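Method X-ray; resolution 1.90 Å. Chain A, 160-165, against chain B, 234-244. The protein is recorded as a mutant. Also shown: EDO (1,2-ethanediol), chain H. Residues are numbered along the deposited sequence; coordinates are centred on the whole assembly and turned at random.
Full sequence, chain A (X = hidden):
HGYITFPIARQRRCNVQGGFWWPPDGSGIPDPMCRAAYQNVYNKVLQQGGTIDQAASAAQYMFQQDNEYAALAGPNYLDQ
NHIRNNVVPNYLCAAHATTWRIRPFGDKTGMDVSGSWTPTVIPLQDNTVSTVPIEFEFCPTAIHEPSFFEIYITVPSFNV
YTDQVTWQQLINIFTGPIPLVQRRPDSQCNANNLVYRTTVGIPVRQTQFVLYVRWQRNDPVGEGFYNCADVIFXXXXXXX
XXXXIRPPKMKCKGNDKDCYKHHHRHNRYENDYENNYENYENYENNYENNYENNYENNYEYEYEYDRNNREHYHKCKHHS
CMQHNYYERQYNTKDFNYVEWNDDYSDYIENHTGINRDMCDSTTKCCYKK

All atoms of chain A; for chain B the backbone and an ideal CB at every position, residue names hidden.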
# COMPACT_ATOMS: atom_id res chain seq x y z
N VAL A 160 7.74 -6.84 3.48
CA VAL A 160 8.95 -6.18 3.98
C VAL A 160 8.86 -5.90 5.48
O VAL A 160 9.89 -5.93 6.17
CB VAL A 160 9.26 -4.88 3.19
CG1 VAL A 160 8.29 -3.76 3.54
CG2 VAL A 160 10.70 -4.44 3.39
N TYR A 161 7.64 -5.66 5.99
CA TYR A 161 7.44 -5.32 7.40
C TYR A 161 7.78 -6.46 8.34
O TYR A 161 8.05 -6.20 9.51
CB TYR A 161 5.99 -4.88 7.65
CG TYR A 161 5.59 -3.64 6.90
CD1 TYR A 161 5.93 -2.38 7.37
CD2 TYR A 161 4.89 -3.73 5.70
CE1 TYR A 161 5.62 -1.23 6.65
CE2 TYR A 161 4.62 -2.59 4.95
CZ TYR A 161 5.00 -1.34 5.41
OH TYR A 161 4.64 -0.20 4.75
N THR A 162 7.68 -7.71 7.88
CA THR A 162 7.87 -8.86 8.77
C THR A 162 8.87 -9.92 8.32
O THR A 162 9.25 -10.76 9.14
CB THR A 162 6.51 -9.56 8.97
OG1 THR A 162 6.09 -10.14 7.73
CG2 THR A 162 5.44 -8.61 9.46
N ASP A 163 9.30 -9.92 7.05
CA ASP A 163 10.12 -11.00 6.54
C ASP A 163 11.55 -10.65 6.28
O ASP A 163 11.83 -9.57 5.76
CB ASP A 163 9.59 -11.45 5.18
CG ASP A 163 8.15 -11.87 5.11
OD1 ASP A 163 7.62 -12.37 6.15
OD2 ASP A 163 7.62 -11.93 3.98
N GLN A 164 12.43 -11.64 6.43
CA GLN A 164 13.79 -11.57 5.94
C GLN A 164 13.69 -11.96 4.50
O GLN A 164 12.83 -12.77 4.17
CB GLN A 164 14.77 -12.49 6.68
CG GLN A 164 15.53 -11.87 7.83
CD GLN A 164 14.63 -11.63 8.98
OE1 GLN A 164 14.05 -12.58 9.54
NE2 GLN A 164 14.47 -10.37 9.36
N VAL A 165 14.56 -11.43 3.63
CA VAL A 165 14.61 -11.80 2.22
C VAL A 165 15.36 -13.13 2.13
O VAL A 165 16.45 -13.24 2.71
CB VAL A 165 15.33 -10.69 1.37
CG1 VAL A 165 15.65 -11.20 -0.03
CG2 VAL A 165 14.49 -9.42 1.29
N UNK B 234 -3.32 -0.18 8.00
CA UNK B 234 -2.17 0.71 7.99
C UNK B 234 -1.08 0.10 8.88
O UNK B 234 -1.34 -0.23 10.04
CB UNK B 234 -2.55 2.11 8.47
N UNK B 235 0.10 -0.14 8.32
CA UNK B 235 1.17 -0.79 9.08
C UNK B 235 1.83 0.11 10.07
O UNK B 235 2.00 1.30 9.81
CB UNK B 235 2.23 -1.34 8.13
N UNK B 236 2.26 -0.44 11.17
CA UNK B 236 3.04 0.29 12.15
C UNK B 236 4.46 0.49 11.55
O UNK B 236 5.02 -0.41 10.89
CB UNK B 236 3.08 -0.45 13.49
N UNK B 237 5.03 1.64 11.78
CA UNK B 237 6.36 1.99 11.28
C UNK B 237 7.46 1.64 12.30
O UNK B 237 7.24 1.62 13.50
CB UNK B 237 6.41 3.48 10.94
N UNK B 238 8.64 1.37 11.79
CA UNK B 238 9.81 1.06 12.58
C UNK B 238 10.18 -0.39 12.45
O UNK B 238 9.58 -1.14 11.68
CB UNK B 238 9.58 1.42 14.05
N UNK B 239 11.21 -0.77 13.18
CA UNK B 239 11.70 -2.13 13.17
C UNK B 239 10.66 -3.09 13.74
O UNK B 239 9.92 -2.75 14.64
CB UNK B 239 13.01 -2.23 13.96
N UNK B 240 10.58 -4.28 13.14
CA UNK B 240 9.77 -5.38 13.62
C UNK B 240 10.35 -5.76 14.98
O UNK B 240 11.52 -6.12 15.07
CB UNK B 240 9.76 -6.56 12.64
N UNK B 241 9.58 -5.60 16.05
CA UNK B 241 10.09 -5.86 17.41
C UNK B 241 10.75 -7.22 17.60
O UNK B 241 11.71 -7.32 18.35
CB UNK B 241 8.94 -5.74 18.41
N UNK B 242 10.33 -8.25 16.88
CA UNK B 242 10.98 -9.57 17.05
C UNK B 242 12.43 -9.60 16.54
O UNK B 242 13.16 -10.51 16.91
CB UNK B 242 10.17 -10.64 16.32
N UNK B 243 12.84 -8.62 15.70
CA UNK B 243 14.22 -8.52 15.21
C UNK B 243 15.06 -7.54 16.02
O UNK B 243 16.25 -7.40 15.75
CB UNK B 243 14.22 -8.10 13.74
N UNK B 244 14.47 -6.85 16.99
CA UNK B 244 15.16 -5.82 17.76
C UNK B 244 16.08 -6.36 18.86
O UNK B 244 15.61 -6.87 19.87
CB UNK B 244 14.12 -4.89 18.39
C1 EDO H . 15.99 -8.43 4.54
O1 EDO H . 16.25 -9.73 4.96
C2 EDO H . 14.98 -7.71 5.43
O2 EDO H . 14.36 -6.78 4.57

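Position 234 lies beyond the reach of chain A: its ideal CB has nothing of the opposing stretch within 5.5 Å, so this contact sets no preference. The deposited residue is Ala B234.

Position 235 is different. Its CA-to-CB bond points toward chain A, and the ideal CB stands 3.7 Å from CE1 of Tyr A161, over the face of the phenol ring. A side chain here must leave the backbone along an aromatic surface, so a flat ring that can lie against the tyrosine would suit well, whether Phe, Tyr, Trp or His; a long aliphatic chain could also cover it. The residue is His B235. With chi1 at -65° (m), its imidazole forms an offset stack with the phenol: the ring centroids are 3.9 Å apart, the planes are inclined by only 16°, and His B235 ND1 comes within 3.3 Å of Tyr A161 CE2. The CB contributes as well, making a CH-pi contact, with His B235 CB 3.8 Å from the centroid of the Tyr A161 ring. Imidazole adds polar edges to a flat face, and its NE2 is hydrogen-bonded elsewhere in the structure.

At 236 and 237 the CA-to-CB bonds point away, and chain A constrains neither choice. Polar or long residues would be unobjectionable. Arg B236 keeps its side chain out of the contact, while Arg B236 O lies 4.1 Å from Tyr A161 CD1. Leu B237 starts away, but its end comes nearer, with Leu B237 CD2 4.9 Å from Tyr A161 CE1.

Position 238 is decided by its own backbone. At phi 109° and psi -177°, a CB would be jammed against the preceding carbonyl oxygen, which calls for glycine, and Gly B238 is found. Position 239 points away, leaving many residues possible; Ile B239 takes no part in the contact.

Position 240 turns toward chain A, its ideal CB 3.6 Å from Tyr A161 O and 4.9 Å from Thr A162 CA. The carbonyl oxygens of Tyr A161 and Thr A162 lie nearby, so a compact side chain with a donor suits, such as Asn or Ser, though a small apolar one could also fit. Asn B240 brings ND2 to 3.6 Å from Thr A162 O, a loose approach. That amide donates instead to the side chain at position 242.

Position 241 is out of reach and opens a short 3-10 segment, so chain A sets no preference; Glu B241 occupies it. Position 242 points toward chain A across open space, where a long polar chain would be at ease. Glu B242 extends there, and its OE2 accepts a hydrogen bond from Asn B240 ND2 at 2.8 Å, which helps hold that amide in place.

Position 243 also points toward chain A, with its ideal CB 4.9 Å from Gln A164 NE2. A donor at that range asks for a short acceptor: Asp or Asn, perhaps Ser. Asp B243 answers with OD2, which accepts a hydrogen bond from Gln A164 NE2 at 3.1 Å. A water reinforces the link, donating to Asp B243 OD2 and Thr A162 O while accepting from Gln A164 NE2.

Position 244 is out of reach, so many residues would serve, and the extended Lys B244 makes no contact.

Chain B (234-244) AHRLGINEEDK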
# COMPACT_ATOMS: atom_id res chain seq x y z
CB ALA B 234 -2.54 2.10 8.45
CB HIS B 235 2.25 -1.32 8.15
CG HIS B 235 1.78 -2.41 7.25
ND1 HIS B 235 1.53 -2.18 5.91
CD2 HIS B 235 1.58 -3.72 7.52
CE1 HIS B 235 1.13 -3.35 5.42
NE2 HIS B 235 1.16 -4.31 6.36
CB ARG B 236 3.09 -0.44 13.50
CG ARG B 236 3.67 0.43 14.61
CD ARG B 236 3.45 -0.16 16.00
NE ARG B 236 4.68 -0.62 16.66
CZ ARG B 236 4.72 -1.17 17.87
NH1 ARG B 236 3.61 -1.34 18.58
NH2 ARG B 236 5.88 -1.56 18.39
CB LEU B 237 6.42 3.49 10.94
CG LEU B 237 5.41 3.99 9.90
CD1 LEU B 237 5.63 5.46 9.59
CD2 LEU B 237 5.50 3.21 8.61
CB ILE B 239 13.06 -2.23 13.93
CG1 ILE B 239 13.68 -3.64 13.71
CG2 ILE B 239 12.93 -1.88 15.44
CD1 ILE B 239 15.11 -3.89 14.25
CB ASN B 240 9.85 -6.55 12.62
CG ASN B 240 8.99 -7.75 12.93
OD1 ASN B 240 8.24 -7.76 13.88
ND2 ASN B 240 9.13 -8.83 12.17
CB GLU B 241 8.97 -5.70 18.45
CG GLU B 241 8.64 -4.24 18.73
CD GLU B 241 9.70 -3.52 19.54
OE1 GLU B 241 10.11 -4.05 20.59
OE2 GLU B 241 10.13 -2.43 19.10
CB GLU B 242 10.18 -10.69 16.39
CG GLU B 242 10.03 -10.55 14.89
CD GLU B 242 9.14 -11.59 14.26
OE1 GLU B 242 9.20 -12.78 14.67
OE2 GLU B 242 8.42 -11.24 13.30
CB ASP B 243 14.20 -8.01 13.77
CG ASP B 243 13.58 -8.96 12.80
OD1 ASP B 243 13.39 -10.15 13.17
OD2 ASP B 243 13.37 -8.56 11.64
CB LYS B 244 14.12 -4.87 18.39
CG LYS B 244 14.75 -3.54 18.87
CD LYS B 244 13.74 -2.68 19.60
CE LYS B 244 14.34 -1.40 20.10
NZ LYS B 244 13.44 -0.68 21.04
O HOH W 1 12.16 -10.57 10.50
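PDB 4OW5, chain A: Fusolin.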